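Local coordinates for extracellular solute-binding protein family 1 (Kribbella flavida, PDB 5IXP) that probably binds a solute outside the cell and delivers it to an ABC transporter for uptake, at residues P217-S220 / D221-K225. Residues are numbered along the deposited sequence; the frame is centred on the assembly and turned at random.
Sequences PAWS and DAWTK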
loop_
_atom_site.group_PDB
_atom_site.type_symbol
_atom_site.label_atom_id
_atom_site.label_comp_id
_atom_site.label_asym_id
_atom_site.label_seq_id
_atom_site.Cartn_x
_atom_site.Cartn_y
_atom_site.Cartn_z
ATOM N N PRO A 217 -16.557 -2.207 -7.140
ATOM C CA PRO A 217 -15.197 -2.731 -7.305
ATOM C C PRO A 217 -14.208 -1.603 -7.555
ATOM O O PRO A 217 -14.411 -0.757 -8.428
ATOM C CB PRO A 217 -15.321 -3.654 -8.524
ATOM C CG PRO A 217 -16.795 -3.961 -8.615
ATOM C CD PRO A 217 -17.465 -2.703 -8.185
ATOM N N ALA A 218 -13.132 -1.597 -6.774
ATOM C CA ALA A 218 -12.143 -0.532 -6.865
ATOM C C ALA A 218 -11.613 -0.394 -8.287
ATOM O O ALA A 218 -11.356 -1.390 -8.968
ATOM C CB ALA A 218 -10.991 -0.815 -5.912
ATOM N N TRP A 219 -11.455 0.855 -8.729
ATOM C CA TRP A 219 -10.904 1.248 -10.027
ATOM C C TRP A 219 -11.851 0.958 -11.182
ATOM O O TRP A 219 -11.503 1.246 -12.328
ATOM C CB TRP A 219 -9.539 0.594 -10.306
ATOM C CG TRP A 219 -8.641 0.696 -9.103
ATOM C CD1 TRP A 219 -8.257 -0.319 -8.279
ATOM C CD2 TRP A 219 -8.057 1.890 -8.568
ATOM N NE1 TRP A 219 -7.462 0.166 -7.272
ATOM C CE2 TRP A 219 -7.323 1.519 -7.426
ATOM C CE3 TRP A 219 -8.075 3.235 -8.950
ATOM C CZ2 TRP A 219 -6.611 2.444 -6.659
ATOM C CZ3 TRP A 219 -7.366 4.149 -8.192
ATOM C CH2 TRP A 219 -6.647 3.749 -7.057
ATOM N N SER A 220 -13.039 0.418 -10.927
ATOM C CA SER A 220 -13.993 0.203 -12.006
ATOM C C SER A 220 -14.623 1.527 -12.433
ATOM O O SER A 220 -14.563 2.532 -11.722
ATOM C CB SER A 220 -15.081 -0.784 -11.577
ATOM O OG SER A 220 -15.881 -0.250 -10.536
ATOM N N ASP A 221 -15.241 1.522 -13.620
ATOM C CA ASP A 221 -15.945 2.720 -14.071
ATOM C C ASP A 221 -17.037 3.124 -13.087
ATOM O O ASP A 221 -17.209 4.312 -12.794
ATOM C CB ASP A 221 -16.533 2.499 -15.465
ATOM C CG ASP A 221 -15.467 2.427 -16.543
ATOM O OD1 ASP A 221 -14.476 3.175 -16.433
ATOM O OD2 ASP A 221 -15.619 1.633 -17.500
ATOM N N ALA A 222 -17.782 2.149 -12.564
ATOM C CA ALA A 222 -18.842 2.472 -11.615
ATOM C C ALA A 222 -18.271 3.120 -10.357
ATOM O O ALA A 222 -18.819 4.106 -9.850
ATOM C CB ALA A 222 -19.634 1.212 -11.264
ATOM N N TRP A 223 -17.164 2.582 -9.850
ATOM C CA TRP A 223 -16.496 3.161 -8.688
ATOM C C TRP A 223 -16.065 4.597 -8.963
ATOM O O TRP A 223 -16.334 5.504 -8.169
ATOM C CB TRP A 223 -15.301 2.279 -8.328
ATOM C CG TRP A 223 -14.472 2.671 -7.157
ATOM C CD1 TRP A 223 -14.705 2.371 -5.836
ATOM C CD2 TRP A 223 -13.221 3.366 -7.196
ATOM N NE1 TRP A 223 -13.685 2.865 -5.053
ATOM C CE2 TRP A 223 -12.763 3.481 -5.863
ATOM C CE3 TRP A 223 -12.454 3.920 -8.227
ATOM C CZ2 TRP A 223 -11.570 4.116 -5.539
ATOM C CZ3 TRP A 223 -11.263 4.550 -7.905
ATOM C CH2 TRP A 223 -10.835 4.650 -6.571
ATOM N N THR A 224 -15.403 4.821 -10.097
ATOM C CA THR A 224 -14.957 6.164 -10.458
ATOM C C THR A 224 -16.125 7.143 -10.497
ATOM O O THR A 224 -16.068 8.220 -9.893
ATOM C CB THR A 224 -14.241 6.122 -11.808
ATOM O OG1 THR A 224 -13.146 5.212 -11.721
ATOM C CG2 THR A 224 -13.715 7.494 -12.186
ATOM N N LYS A 225 -17.201 6.782 -11.205
ATOM C CA LYS A 225 -18.345 7.683 -11.309
ATOM C C LYS A 225 -18.993 7.927 -9.951
ATOM O O LYS A 225 -19.546 9.005 -9.713
ATOM C CB LYS A 225 -19.380 7.121 -12.285
ATOM C CG LYS A 225 -18.851 6.858 -13.700
ATOM C CD LYS A 225 -17.706 7.796 -14.076
ATOM C CE LYS A 225 -16.749 7.139 -15.074
ATOM N NZ LYS A 225 -15.994 8.146 -15.883
#
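Ser220 OG takes part in two hydrogen bonds. It accepts one from Trp223 N at 3.2 Å, and it donates one to Pro217 O, with OG and that oxygen 2.6 Å apart. The second bond lies in the carbonyl plane of Pro217, on a lone pair. The chi1 of 66° tucks OG over the serine's own backbone, where it can meet both partners. Pro217 O also accepts from Ser220 N, so one carbonyl oxygen takes two donors from the same serine. Ser220 O accepts from Thr224 N at 2.9 Å, a nearly straight bond.

This is an N-cap. A type II beta turn from Pro217 to Ser220 runs straight into helix 221-226, and the serine side chain caps the backbone N-H of Trp223 in the first turn. The segment belongs to a periplasmic-binding-protein type fold, and the turn lies at its surface.

The indole of Trp223 folds back over the turn, its CG anti to the backbone N (chi1 -179°). Ala218 CA sits over the five-membered ring in a CH-pi contact, 3.9 Å from its centroid. Trp219 N lies over the same face, 3.3 Å from Trp223 CE3. The Trp219 indole lies beside that of Trp223. The two six-membered rings are oblique, with planes at 54°, and Trp219 CE3 meets Trp223 CZ3 at 3.6 Å. Trp223 NE1 hydrogen-bonds to Asp165 OD2, and Phe227 meets the Trp223 ring edge-to-face. An alanine in place of Trp223 would probably leave the turn backbone and Trp219 without their aromatic neighbour and Asp165 without its indole donor. Trp219 also packs on Leu241 and Val244 of helix 241-249.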